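Local coordinates for archaeal flagellar ATP-binding protein FlaH (Methanocaldococcus jannaschii DSM 2661, PDB 4WIA) that probably binds ATP and magnesium and serves as a component of the archaellum, the archaeal flagellum, at residues A[65-70]-A[92-97]; A[58-63]-A[125-130]; A[121-126]-A[158-163]; A[106-111]-A[130-135]; A[44-49]-A[77-82]. One frame throughout, in Å; residues are numbered along the deposited sequence.

Interaction 1 (A[65-70]-A[92-97]); sequences LTTLEF and YIPVYP
Thr66 and Pro94 bring the two backbones nearest, with their CA atoms 5.4 Å apart, where the start of helix 67-76 passes the end of strand 90-94. Tyr92 carries the contact. Its hydroxyl OH donates to Leu65 O over 2.6 Å, coming from above the carbonyl plane. That oxygen lies in the plane of the Tyr92 ring, at its edge. Phe70 CG is anti to its backbone N (chi1 -176°), and Tyr92 CE1 lies over the Phe70 ring toward its rim, in an offset stack. The centroids of the Phe70 and Tyr92 rings are 4.1 Å apart, with the planes at 23°. Phe70 CB sits over the Tyr92 ring as a CH-pi contact. The polypeptide runs from strand 58-62 through helices 67-76 and 82-87 to the parallel strand 90-94, a beta-alpha-beta crossover within the P-loop domain. Helix 67-76 opens with a capping box: Glu69 N donates to Thr66 OG1 over 3.2 Å, and Thr66 N to Glu69 OE2 over 2.9 Å. Thr67, the first residue of the helix, also reaches across: its OG1 meets the Tyr92 ring edge, 3.5 Å from Tyr92 CD2. The Pro94 ring crosses Thr67, with its CG 3.7 Å from Thr67 OG1.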
# COMPACT_ATOMS: atom_id res chain seq x y z
N LEU A 65 -12.65 10.35 23.79
CA LEU A 65 -11.32 9.93 24.09
C LEU A 65 -10.31 11.05 23.89
O LEU A 65 -10.27 11.71 22.83
CB LEU A 65 -10.94 8.74 23.20
CG LEU A 65 -11.85 7.49 23.25
CD1 LEU A 65 -11.40 6.45 22.27
CD2 LEU A 65 -11.88 6.85 24.67
N THR A 66 -9.44 11.18 24.87
CA THR A 66 -8.24 12.01 24.74
C THR A 66 -7.35 11.33 23.74
O THR A 66 -7.61 10.19 23.33
CB THR A 66 -7.43 12.09 26.04
OG1 THR A 66 -7.06 10.77 26.44
CG2 THR A 66 -8.21 12.76 27.15
N THR A 67 -6.31 12.04 23.32
CA THR A 67 -5.35 11.49 22.36
C THR A 67 -4.73 10.18 22.91
O THR A 67 -4.68 9.17 22.25
CB THR A 67 -4.28 12.54 22.00
OG1 THR A 67 -4.96 13.70 21.50
CG2 THR A 67 -3.36 12.07 20.89
N LEU A 68 -4.33 10.20 24.15
CA LEU A 68 -3.69 9.08 24.79
C LEU A 68 -4.61 7.84 24.76
O LEU A 68 -4.21 6.79 24.26
CB LEU A 68 -3.35 9.49 26.21
CG LEU A 68 -2.55 8.70 27.21
CD1 LEU A 68 -3.41 7.85 28.13
CD2 LEU A 68 -1.56 7.88 26.43
N GLU A 69 -5.85 8.02 25.21
CA GLU A 69 -6.84 6.96 25.22
C GLU A 69 -7.09 6.44 23.80
O GLU A 69 -7.21 5.26 23.60
CB GLU A 69 -8.15 7.42 25.86
CG GLU A 69 -8.05 7.89 27.31
CD GLU A 69 -9.35 8.58 27.82
OE1 GLU A 69 -9.83 8.14 28.88
OE2 GLU A 69 -9.92 9.55 27.19
N PHE A 70 -7.12 7.33 22.83
CA PHE A 70 -7.30 6.94 21.44
C PHE A 70 -6.11 6.07 20.94
O PHE A 70 -6.31 5.02 20.29
CB PHE A 70 -7.47 8.17 20.56
CG PHE A 70 -7.74 7.87 19.15
CD1 PHE A 70 -9.00 7.42 18.76
CD2 PHE A 70 -6.77 8.03 18.17
CE1 PHE A 70 -9.27 7.12 17.41
CE2 PHE A 70 -7.05 7.71 16.85
CZ PHE A 70 -8.28 7.24 16.47
N TYR A 92 -6.13 14.20 14.98
CA TYR A 92 -7.02 13.73 16.02
C TYR A 92 -7.44 14.91 16.91
O TYR A 92 -6.61 15.60 17.43
CB TYR A 92 -6.33 12.64 16.87
CG TYR A 92 -7.28 12.06 17.87
CD1 TYR A 92 -8.24 11.17 17.47
CD2 TYR A 92 -7.31 12.49 19.18
CE1 TYR A 92 -9.17 10.66 18.37
CE2 TYR A 92 -8.23 11.99 20.11
CZ TYR A 92 -9.16 11.06 19.67
OH TYR A 92 -10.08 10.55 20.56
N ILE A 93 -8.75 15.10 17.09
CA ILE A 93 -9.29 16.26 17.79
C ILE A 93 -10.14 15.84 18.98
O ILE A 93 -11.34 15.49 18.82
CB ILE A 93 -10.18 17.05 16.85
CG1 ILE A 93 -9.41 17.40 15.56
CG2 ILE A 93 -10.70 18.33 17.56
CD1 ILE A 93 -8.26 18.38 15.77
N PRO A 94 -9.56 15.83 20.16
CA PRO A 94 -10.39 15.55 21.32
C PRO A 94 -11.24 16.78 21.72
O PRO A 94 -10.68 17.85 21.95
CB PRO A 94 -9.37 15.19 22.42
CG PRO A 94 -8.04 15.62 21.91
CD PRO A 94 -8.13 15.93 20.45
N VAL A 95 -12.55 16.59 21.87
CA VAL A 95 -13.42 17.64 22.38
C VAL A 95 -13.41 17.65 23.93
O VAL A 95 -14.31 17.08 24.58
CB VAL A 95 -14.83 17.46 21.82
CG1 VAL A 95 -15.71 18.65 22.26
CG2 VAL A 95 -14.78 17.37 20.30
N TYR A 96 -12.39 18.27 24.51
CA TYR A 96 -12.15 18.18 25.99
C TYR A 96 -13.33 18.48 26.87
O TYR A 96 -13.55 17.80 27.87
CB TYR A 96 -10.98 19.07 26.41
CG TYR A 96 -9.69 18.69 25.72
CD1 TYR A 96 -9.08 17.47 26.01
CD2 TYR A 96 -9.12 19.51 24.72
CE1 TYR A 96 -7.92 17.07 25.36
CE2 TYR A 96 -7.96 19.12 24.06
CZ TYR A 96 -7.36 17.90 24.39
OH TYR A 96 -6.21 17.50 23.76
N PRO A 97 -14.10 19.52 26.53
CA PRO A 97 -15.18 19.84 27.46
C PRO A 97 -16.25 18.74 27.56
O PRO A 97 -16.92 18.61 28.61
CB PRO A 97 -15.78 21.15 26.89
CG PRO A 97 -14.77 21.69 25.93
CD PRO A 97 -13.91 20.56 25.49

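Interaction 2 (A[58-63]-A[125-130]); sequences VTYVST and IFDSIS
Tyr60 and Asp127 both hold CG anti to their backbone N (chi1 -164° and 178°), and the two side chains run side by side on one face of a parallel sheet. Tyr60 OH donates to Asp127 OD2 over 2.9 Å. It reaches the anti side of the carboxylate, 22° out of its plane. Ser41 OG bonds to the same OD2, and Thr162 OG1 takes OD1, so both oxygens are engaged. Ile125, paired with Tyr60 across the sheet, sets CG2 over the centre of the Tyr60 ring, 4.0 Å from its centroid, a CH-pi contact. On the other face Val61 CG2 lies 3.8 Å from Phe126 CE1. The backbones are joined by Ile125 N to Thr59 O, Val61 N to Ile125 O and Asp127 N to Val61 O. The Asp127-Ser128 peptide is cis, and its Ser128 N donates to Thr63 OG1 over 2.9 Å. An alanine in place of Tyr60 would probably leave Asp127 OD2 without one of its two hydroxyl partners and open a gap over Ile125 CG2. Asp127 ends an apolar strand next to the magnesium-site serine Ser41, assigned by similarity; this is consistent with a Walker B aspartate. Strand 58-62 lies between strands 90-94 and 123-127. Helix 40-53 covers the Tyr60 face, and helix 129-134 starts directly after Ser128.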
# COMPACT_ATOMS: atom_id res chain seq x y z
N VAL A 58 -7.08 11.54 7.32
CA VAL A 58 -8.26 11.49 8.10
C VAL A 58 -8.19 12.53 9.23
O VAL A 58 -7.15 12.69 9.87
CB VAL A 58 -8.41 10.09 8.73
CG1 VAL A 58 -9.62 10.04 9.64
CG2 VAL A 58 -8.56 9.04 7.65
N THR A 59 -9.32 13.19 9.49
CA THR A 59 -9.54 13.89 10.71
C THR A 59 -10.52 13.10 11.57
O THR A 59 -11.61 12.72 11.09
CB THR A 59 -10.16 15.27 10.46
OG1 THR A 59 -9.21 16.09 9.79
CG2 THR A 59 -10.54 15.98 11.80
N TYR A 60 -10.17 12.88 12.83
CA TYR A 60 -11.06 12.17 13.73
C TYR A 60 -11.38 13.07 14.91
O TYR A 60 -10.50 13.35 15.70
CB TYR A 60 -10.41 10.86 14.16
CG TYR A 60 -11.34 9.82 14.79
CD1 TYR A 60 -12.04 10.09 15.93
CD2 TYR A 60 -11.49 8.57 14.23
CE1 TYR A 60 -12.90 9.18 16.51
CE2 TYR A 60 -12.32 7.62 14.81
CZ TYR A 60 -13.02 7.91 15.93
OH TYR A 60 -13.87 7.00 16.55
N VAL A 61 -12.65 13.47 15.06
CA VAL A 61 -13.09 14.31 16.12
C VAL A 61 -13.87 13.43 17.08
O VAL A 61 -14.90 12.89 16.71
CB VAL A 61 -14.02 15.42 15.60
CG1 VAL A 61 -14.48 16.37 16.73
CG2 VAL A 61 -13.35 16.22 14.50
N SER A 62 -13.38 13.31 18.31
CA SER A 62 -13.96 12.47 19.33
C SER A 62 -14.49 13.32 20.52
O SER A 62 -13.76 14.08 21.11
CB SER A 62 -12.89 11.53 19.90
OG SER A 62 -13.40 10.76 20.98
N THR A 63 -15.73 13.08 20.92
CA THR A 63 -16.27 13.58 22.15
C THR A 63 -16.01 12.69 23.34
O THR A 63 -16.56 12.93 24.39
CB THR A 63 -17.80 13.72 22.02
OG1 THR A 63 -18.38 12.47 21.59
CG2 THR A 63 -18.12 14.76 20.98
N ILE A 125 -14.29 12.52 10.49
CA ILE A 125 -15.14 11.68 11.32
C ILE A 125 -15.59 12.47 12.57
O ILE A 125 -14.72 12.96 13.27
CB ILE A 125 -14.34 10.44 11.73
CG1 ILE A 125 -14.02 9.61 10.48
CG2 ILE A 125 -15.11 9.59 12.71
CD1 ILE A 125 -13.11 8.41 10.66
N PHE A 126 -16.90 12.47 12.89
CA PHE A 126 -17.37 13.00 14.14
C PHE A 126 -17.99 11.90 14.98
O PHE A 126 -19.06 11.41 14.67
CB PHE A 126 -18.42 14.11 13.93
CG PHE A 126 -17.91 15.25 13.10
CD1 PHE A 126 -17.16 16.22 13.68
CD2 PHE A 126 -18.06 15.27 11.74
CE1 PHE A 126 -16.62 17.26 12.96
CE2 PHE A 126 -17.49 16.29 11.00
CZ PHE A 126 -16.76 17.28 11.62
N ASP A 127 -17.30 11.53 16.06
CA ASP A 127 -17.78 10.49 16.93
C ASP A 127 -17.81 11.08 18.34
O ASP A 127 -16.82 10.93 19.05
CB ASP A 127 -16.80 9.31 16.84
CG ASP A 127 -17.17 8.16 17.76
OD1 ASP A 127 -18.38 8.06 18.08
OD2 ASP A 127 -16.27 7.36 18.14
N SER A 128 -18.87 11.77 18.78
CA SER A 128 -20.25 11.67 18.34
C SER A 128 -20.77 13.03 17.86
O SER A 128 -20.60 14.05 18.55
CB SER A 128 -21.04 11.24 19.58
OG SER A 128 -22.43 11.54 19.53
N ILE A 129 -21.43 13.03 16.72
CA ILE A 129 -22.10 14.22 16.27
C ILE A 129 -23.36 14.44 17.12
O ILE A 129 -23.70 15.58 17.42
CB ILE A 129 -22.41 14.21 14.77
CG1 ILE A 129 -22.60 15.61 14.24
CG2 ILE A 129 -23.69 13.44 14.51
CD1 ILE A 129 -21.40 16.52 14.35
N SER A 130 -23.99 13.36 17.58
CA SER A 130 -25.18 13.50 18.43
C SER A 130 -24.86 14.21 19.76
O SER A 130 -25.65 15.07 20.20
CB SER A 130 -25.91 12.17 18.65
OG SER A 130 -25.19 11.26 19.46

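Interaction 3 (A[121-126]-A[158-163]); sequences KDVIIF and IIICTV
Ile125 and Ile160 form the apolar centre, side by side on one face of the sheet, with Ile125 CG1 4.0 Å from Ile160 CB. Ile160 CD1 extends back along the strands to Val123 CG1 at 4.1 Å. Val123 in turn lies alongside Ile158. Helix 40-53 packs on this face through Phe51 and Ala48. The other face holds Ile124, Phe126, Ile159 and Cys161. Phe126 CG is anti to its carbonyl carbon (chi1 -58°), and the ring edge meets Ile159, with Phe126 CE2 4.1 Å from Ile159 CG2. Cys161 SG approaches the same ring obliquely, 3.9 Å from Phe126 CD2, as a sulfur-aromatic contact. Phe149 of helix 142-153 meets this ring too. Ile124 N and Phe126 N donate to Ile158 O and Ile160 O, while Ile160 N donates to Ile124 O. At the two ends Ile158 N reaches Asp122 O over 3.1 Å and Thr162 N reaches Phe126 O over 3.0 Å. Asp122 stands at the amino end, its OD2 accepting from Ser57 N. Thr162 stands at the carboxyl end beside Lys40, an ATP-binding residue by similarity, and its OG1 bonds to Asp127 OD1. The backbone bonds join the strands, and the apolar side chains on both faces bury them in the core of the P-loop fold. The Thr162 bond is likely to hold the Asp127 carboxylate in place.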
# COMPACT_ATOMS: atom_id res chain seq x y z
N LYS A 121 -8.41 17.39 5.28
CA LYS A 121 -8.20 15.96 5.08
C LYS A 121 -9.26 15.36 4.20
O LYS A 121 -10.25 16.04 3.89
CB LYS A 121 -8.20 15.22 6.43
CG LYS A 121 -7.26 15.79 7.47
CD LYS A 121 -5.88 16.01 6.91
CE LYS A 121 -4.90 16.20 8.03
NZ LYS A 121 -3.59 16.68 7.49
N ASP A 122 -9.02 14.10 3.73
CA ASP A 122 -9.93 13.44 2.78
C ASP A 122 -11.17 13.01 3.48
O ASP A 122 -12.25 13.02 2.90
CB ASP A 122 -9.29 12.25 2.11
CG ASP A 122 -8.02 12.60 1.37
OD1 ASP A 122 -8.03 13.63 0.64
OD2 ASP A 122 -7.02 11.88 1.58
N VAL A 123 -11.06 12.67 4.73
CA VAL A 123 -12.14 12.03 5.43
C VAL A 123 -12.25 12.69 6.76
O VAL A 123 -11.25 12.80 7.45
CB VAL A 123 -11.83 10.52 5.67
CG1 VAL A 123 -12.94 9.85 6.44
CG2 VAL A 123 -11.65 9.80 4.33
N ILE A 124 -13.47 13.05 7.17
CA ILE A 124 -13.66 13.67 8.47
C ILE A 124 -14.68 12.91 9.28
O ILE A 124 -15.81 12.72 8.85
CB ILE A 124 -14.12 15.14 8.31
CG1 ILE A 124 -13.11 15.92 7.45
CG2 ILE A 124 -14.27 15.80 9.66
CD1 ILE A 124 -13.47 15.97 5.99
N ILE A 125 -14.29 12.52 10.49
CA ILE A 125 -15.14 11.68 11.32
C ILE A 125 -15.59 12.47 12.57
O ILE A 125 -14.72 12.96 13.27
CB ILE A 125 -14.34 10.44 11.73
CG1 ILE A 125 -14.02 9.61 10.48
CG2 ILE A 125 -15.11 9.59 12.71
CD1 ILE A 125 -13.11 8.41 10.66
N PHE A 126 -16.90 12.47 12.89
CA PHE A 126 -17.37 13.00 14.14
C PHE A 126 -17.99 11.90 14.98
O PHE A 126 -19.06 11.41 14.67
CB PHE A 126 -18.42 14.11 13.93
CG PHE A 126 -17.91 15.25 13.10
CD1 PHE A 126 -17.16 16.22 13.68
CD2 PHE A 126 -18.06 15.27 11.74
CE1 PHE A 126 -16.62 17.26 12.96
CE2 PHE A 126 -17.49 16.29 11.00
CZ PHE A 126 -16.76 17.28 11.62
N ILE A 158 -15.26 12.88 2.33
CA ILE A 158 -16.13 11.96 2.97
C ILE A 158 -16.33 12.36 4.41
O ILE A 158 -15.37 12.64 5.07
CB ILE A 158 -15.52 10.54 2.92
CG1 ILE A 158 -15.57 10.05 1.48
CG2 ILE A 158 -16.30 9.59 3.83
CD1 ILE A 158 -14.61 8.91 1.17
N ILE A 159 -17.57 12.35 4.89
CA ILE A 159 -17.85 12.63 6.28
C ILE A 159 -18.58 11.48 6.95
O ILE A 159 -19.49 10.91 6.40
CB ILE A 159 -18.65 13.95 6.44
CG1 ILE A 159 -17.75 15.10 6.06
CG2 ILE A 159 -19.12 14.15 7.87
CD1 ILE A 159 -18.43 16.44 6.01
N ILE A 160 -18.19 11.18 8.18
CA ILE A 160 -18.74 10.08 8.88
C ILE A 160 -19.10 10.55 10.27
O ILE A 160 -18.21 11.00 10.96
CB ILE A 160 -17.68 8.91 8.98
CG1 ILE A 160 -17.17 8.51 7.60
CG2 ILE A 160 -18.28 7.72 9.67
CD1 ILE A 160 -16.07 7.44 7.58
N CYS A 161 -20.36 10.38 10.71
CA CYS A 161 -20.76 10.71 12.06
C CYS A 161 -21.41 9.54 12.76
O CYS A 161 -22.12 8.74 12.17
CB CYS A 161 -21.80 11.81 12.07
SG CYS A 161 -21.44 13.32 11.16
N THR A 162 -21.21 9.47 14.07
CA THR A 162 -22.02 8.58 14.87
C THR A 162 -23.14 9.36 15.58
O THR A 162 -22.96 10.50 15.98
CB THR A 162 -21.18 7.83 15.89
OG1 THR A 162 -20.67 8.74 16.85
CG2 THR A 162 -19.98 7.13 15.19
N VAL A 163 -24.26 8.68 15.77
CA VAL A 163 -25.42 9.22 16.38
C VAL A 163 -25.94 8.23 17.41
O VAL A 163 -26.18 7.06 17.07
CB VAL A 163 -26.49 9.40 15.31
CG1 VAL A 163 -27.85 9.72 15.94
CG2 VAL A 163 -26.08 10.46 14.31

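Interaction 4 (A[106-111]-A[130-135]); sequences DGFLKK and SALIAN
Phe108 and Leu132 make the close part of this contact, their side chains crossing at about a right angle, with Phe108 CB 3.8 Å from Leu132 CD2. The edge of the Phe108 ring is turned to the end of the other helix: Asn135 O lies near the ring plane, 3.4 Å from Phe108 CD2. Asn135 CB is 3.9 Å from Phe108 CE2. Asp106 CB covers part of one ring face. Leu109 CG is anti to its carbonyl carbon (chi1 -61°), and beyond it CD2 reaches Ile133 CG1 at 4.0 Å. Asn135 O also accepts from Asp106 N over 3.2 Å. The Asn135 amide folds back, and its ND2 bonds to Ala131 O over 2.9 Å. Asn135 N meets Ala131 O from the opposite face of that carbonyl, so two donors grip one oxygen. An alanine in place of Phe108 would probably leave Asn135 O and CB without the ring edge and open a gap beside Leu132 CD2, where only the CB contact would remain. The solvent side is looser. Lys110 and Lys111 are exposed and make no contact with residues 130-135, and Asp106 makes a long, weak ion pair with Lys104. Gly107 is the N-cap of helix 108-114, and helix 129-134 follows strand 123-127. Here the start of one helix packs on the end of another, on the outside of the alpha/beta P-loop domain, the contact centre about 17 Å from the chain centre.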
# COMPACT_ATOMS: atom_id res chain seq x y z
N ASP A 106 -22.04 24.47 25.02
CA ASP A 106 -21.12 25.36 24.30
C ASP A 106 -21.44 25.42 22.79
O ASP A 106 -22.29 24.66 22.29
CB ASP A 106 -19.71 24.83 24.52
CG ASP A 106 -18.64 25.76 24.05
OD1 ASP A 106 -18.53 25.99 22.82
OD2 ASP A 106 -17.90 26.27 24.89
N GLY A 107 -20.81 26.35 22.06
CA GLY A 107 -20.99 26.50 20.60
C GLY A 107 -20.20 25.49 19.84
O GLY A 107 -19.26 25.82 19.08
N PHE A 108 -20.58 24.23 20.06
CA PHE A 108 -19.86 23.13 19.44
C PHE A 108 -20.02 23.15 17.95
O PHE A 108 -19.05 23.00 17.21
CB PHE A 108 -20.36 21.82 20.02
CG PHE A 108 -19.95 21.63 21.46
CD1 PHE A 108 -18.60 21.62 21.80
CD2 PHE A 108 -20.91 21.51 22.47
CE1 PHE A 108 -18.20 21.45 23.10
CE2 PHE A 108 -20.51 21.34 23.79
CZ PHE A 108 -19.14 21.29 24.10
N LEU A 109 -21.24 23.38 17.50
CA LEU A 109 -21.54 23.33 16.08
C LEU A 109 -20.88 24.42 15.26
O LEU A 109 -20.49 24.22 14.11
CB LEU A 109 -23.07 23.32 15.89
CG LEU A 109 -23.77 22.09 16.53
CD1 LEU A 109 -25.21 22.02 16.08
CD2 LEU A 109 -23.08 20.75 16.27
N LYS A 110 -20.77 25.60 15.84
CA LYS A 110 -20.03 26.69 15.23
C LYS A 110 -18.55 26.32 15.05
O LYS A 110 -18.01 26.49 13.97
CB LYS A 110 -20.19 27.92 16.11
CG LYS A 110 -19.39 29.13 15.64
CD LYS A 110 -19.59 30.31 16.56
CE LYS A 110 -18.56 31.37 16.26
NZ LYS A 110 -18.91 32.66 16.89
N LYS A 111 -17.93 25.76 16.10
CA LYS A 111 -16.54 25.25 16.01
C LYS A 111 -16.36 24.19 14.91
O LYS A 111 -15.40 24.21 14.13
CB LYS A 111 -16.10 24.63 17.34
CG LYS A 111 -15.69 25.63 18.41
CD LYS A 111 -14.16 25.64 18.68
CE LYS A 111 -13.74 26.38 19.95
NZ LYS A 111 -13.46 27.84 19.83
N SER A 130 -23.99 13.36 17.58
CA SER A 130 -25.18 13.50 18.43
C SER A 130 -24.86 14.21 19.76
O SER A 130 -25.65 15.07 20.20
CB SER A 130 -25.91 12.17 18.65
OG SER A 130 -25.19 11.26 19.46
N ALA A 131 -23.72 13.91 20.39
CA ALA A 131 -23.32 14.64 21.61
C ALA A 131 -23.07 16.13 21.32
O ALA A 131 -23.46 17.00 22.11
CB ALA A 131 -22.11 14.02 22.24
N LEU A 132 -22.46 16.44 20.18
CA LEU A 132 -22.16 17.84 19.82
C LEU A 132 -23.43 18.64 19.54
O LEU A 132 -23.50 19.82 19.90
CB LEU A 132 -21.26 17.88 18.60
CG LEU A 132 -19.84 17.36 18.83
CD1 LEU A 132 -19.08 17.16 17.53
CD2 LEU A 132 -19.02 18.28 19.74
N ILE A 133 -24.42 18.03 18.89
CA ILE A 133 -25.69 18.70 18.69
C ILE A 133 -26.41 18.88 20.03
O ILE A 133 -26.79 19.99 20.40
CB ILE A 133 -26.60 17.94 17.71
CG1 ILE A 133 -25.90 17.90 16.35
CG2 ILE A 133 -27.97 18.62 17.62
CD1 ILE A 133 -26.44 16.89 15.33
N ALA A 134 -26.58 17.79 20.76
CA ALA A 134 -27.38 17.78 21.98
C ALA A 134 -26.87 18.77 23.01
O ALA A 134 -27.64 19.24 23.83
CB ALA A 134 -27.43 16.38 22.58
N ASN A 135 -25.57 19.06 22.98
CA ASN A 135 -24.99 20.00 23.90
C ASN A 135 -24.61 21.34 23.31
O ASN A 135 -23.95 22.14 23.97
CB ASN A 135 -23.79 19.37 24.57
CG ASN A 135 -24.18 18.17 25.37
OD1 ASN A 135 -24.91 18.28 26.32
ND2 ASN A 135 -23.72 17.01 24.97

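Interaction 5 (A[44-49]-A[77-82]); sequences CQRLAY and LNYSIN. With SO4 (sulfate ion), chain G.
Tyr79 OH is met by the Arg46 side chain, 3.3 Å from Arg46 CD and 3.6 Å from Arg46 CB, and is hydrogen-bonded to Ile225 N. The Arg46 chain bends at chi2 (67°) and crosses Tyr79 at about a right angle. Its guanidinium serves other partners: NE forms a salt bridge to Asp14 and NH1 bonds to Ile9 O. Tyr49 carries the rest of the contact. Tyr79 CA stands over one face of the Tyr49 ring, 3.7 Å from its centroid, as a CH-pi contact. The Tyr49 and Tyr79 rings are near parallel but slid apart, with centroids 5.1 Å apart and planes at 26°. Ile81 CG2 meets the Tyr49 edge in plane, 3.8 Å from Tyr49 CD1, and Ser80 O lies near the ring plane, also at the edge. Gln45 OE1 touches Leu77 CD1 at 3.5 Å and accepts from Gln73 NE2. A sulfate, probably from the crystallisation liquor, lies by Ser80 OG and takes a bond from Lys83 N. Helix 67-76 ends in a Schellman motif at Asn78, and the loop after it packs on helix 40-53. That helix begins within the Walker A P-loop: its first residues, Lys40 and Ser41, are ATP-site residues by similarity.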
# COMPACT_ATOMS: atom_id res chain seq x y z
N CYS A 44 -15.88 3.23 13.15
CA CYS A 44 -15.20 4.43 12.65
C CYS A 44 -13.73 4.24 12.63
O CYS A 44 -13.05 4.69 11.75
CB CYS A 44 -15.51 5.67 13.55
SG CYS A 44 -17.21 6.25 13.41
N GLN A 45 -13.25 3.54 13.65
CA GLN A 45 -11.81 3.26 13.81
C GLN A 45 -11.27 2.34 12.73
O GLN A 45 -10.21 2.62 12.17
CB GLN A 45 -11.57 2.70 15.20
CG GLN A 45 -11.66 3.79 16.23
CD GLN A 45 -12.02 3.32 17.62
OE1 GLN A 45 -11.91 2.14 17.98
NE2 GLN A 45 -12.43 4.30 18.46
N ARG A 46 -12.03 1.28 12.41
CA ARG A 46 -11.68 0.39 11.29
C ARG A 46 -11.66 1.17 9.97
O ARG A 46 -10.73 0.99 9.13
CB ARG A 46 -12.68 -0.77 11.18
CG ARG A 46 -12.71 -1.48 9.82
CD ARG A 46 -11.40 -2.23 9.56
NE ARG A 46 -11.40 -2.92 8.26
CZ ARG A 46 -11.12 -2.36 7.09
NH1 ARG A 46 -10.87 -1.06 7.00
NH2 ARG A 46 -11.09 -3.09 6.00
N LEU A 47 -12.68 1.98 9.76
CA LEU A 47 -12.71 2.77 8.51
C LEU A 47 -11.52 3.71 8.44
O LEU A 47 -10.84 3.80 7.42
CB LEU A 47 -14.02 3.52 8.40
CG LEU A 47 -15.18 2.56 8.13
CD1 LEU A 47 -16.52 3.26 8.26
CD2 LEU A 47 -15.07 1.91 6.75
N ALA A 48 -11.26 4.43 9.55
CA ALA A 48 -10.13 5.34 9.59
C ALA A 48 -8.81 4.65 9.32
O ALA A 48 -8.01 5.11 8.52
CB ALA A 48 -10.08 6.06 10.94
N TYR A 49 -8.57 3.51 9.97
CA TYR A 49 -7.34 2.75 9.69
C TYR A 49 -7.22 2.31 8.24
O TYR A 49 -6.15 2.41 7.65
CB TYR A 49 -7.24 1.56 10.63
CG TYR A 49 -5.89 0.85 10.61
CD1 TYR A 49 -4.78 1.45 11.15
CD2 TYR A 49 -5.74 -0.40 10.01
CE1 TYR A 49 -3.56 0.83 11.10
CE2 TYR A 49 -4.50 -1.04 9.99
CZ TYR A 49 -3.43 -0.42 10.53
OH TYR A 49 -2.25 -1.05 10.49
N LEU A 77 -6.75 -2.64 19.24
CA LEU A 77 -7.29 -3.27 18.06
C LEU A 77 -6.25 -3.60 16.99
O LEU A 77 -6.58 -4.14 15.90
CB LEU A 77 -8.33 -2.32 17.43
CG LEU A 77 -9.46 -1.99 18.40
CD1 LEU A 77 -10.42 -1.01 17.80
CD2 LEU A 77 -10.22 -3.21 18.87
N ASN A 78 -4.98 -3.33 17.27
CA ASN A 78 -3.99 -3.52 16.25
C ASN A 78 -4.26 -2.70 15.02
O ASN A 78 -4.01 -3.13 13.90
CB ASN A 78 -3.93 -4.99 15.88
CG ASN A 78 -2.51 -5.44 15.72
OD1 ASN A 78 -1.86 -5.96 16.69
ND2 ASN A 78 -1.95 -5.06 14.59
N TYR A 79 -4.75 -1.48 15.24
CA TYR A 79 -4.87 -0.50 14.21
C TYR A 79 -3.96 0.63 14.61
O TYR A 79 -4.41 1.79 14.60
CB TYR A 79 -6.30 0.09 14.16
CG TYR A 79 -7.41 -0.80 13.73
CD1 TYR A 79 -7.19 -1.87 12.85
CD2 TYR A 79 -8.70 -0.61 14.21
CE1 TYR A 79 -8.22 -2.67 12.43
CE2 TYR A 79 -9.74 -1.45 13.84
CZ TYR A 79 -9.49 -2.47 12.94
OH TYR A 79 -10.50 -3.32 12.57
N SER A 80 -2.70 0.37 14.90
CA SER A 80 -1.91 1.41 15.50
C SER A 80 -1.60 2.57 14.49
O SER A 80 -1.36 2.37 13.31
CB SER A 80 -0.68 0.83 16.21
OG SER A 80 0.36 0.62 15.28
N ILE A 81 -1.72 3.81 14.99
CA ILE A 81 -1.66 4.99 14.10
C ILE A 81 -0.66 6.06 14.55
O ILE A 81 -0.82 7.24 14.24
CB ILE A 81 -3.04 5.58 13.93
CG1 ILE A 81 -3.87 5.65 15.24
CG2 ILE A 81 -3.81 4.74 12.89
CD1 ILE A 81 -3.31 6.46 16.39
N ASN A 82 0.38 5.63 15.26
CA ASN A 82 1.39 6.53 15.77
C ASN A 82 2.08 7.33 14.71
O ASN A 82 2.24 8.54 14.83
CB ASN A 82 2.45 5.71 16.52
CG ASN A 82 1.86 4.93 17.65
OD1 ASN A 82 1.85 3.68 17.64
ND2 ASN A 82 1.33 5.64 18.61
S SO4 G . 3.06 2.69 14.30
O1 SO4 G . 1.78 2.60 14.95
O2 SO4 G . 3.21 1.57 13.42
O3 SO4 G . 4.11 2.71 15.30
O4 SO4 G . 3.21 3.79 13.39

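How the interactions relate
From the N terminus, helix 40-53 opens interaction 5, and strand 58-62 opens interaction 2. Residues 65-70 then open interaction 1. Residues 77-82 close interaction 5, which therefore crosses interactions 1 and 2. Residues 92-97 close interaction 1, nested inside the loop of interaction 2. Residues 106-111 open interaction 4 and 121-126 open interaction 3. Interaction 2 closes at 125-130, sharing Ile125 and Phe126 with interaction 3. Interaction 4 closes at 130-135 and crosses both. Strand 158-163 closes interaction 3. Interactions 2 and 3 pair neighbouring strands of one sheet; interaction 1 sets helix 67-76 against its outer strand 90-94. Interaction 5 joins helix 40-53 to the loop before helix 82-87, and interaction 4 adds helices on the outside.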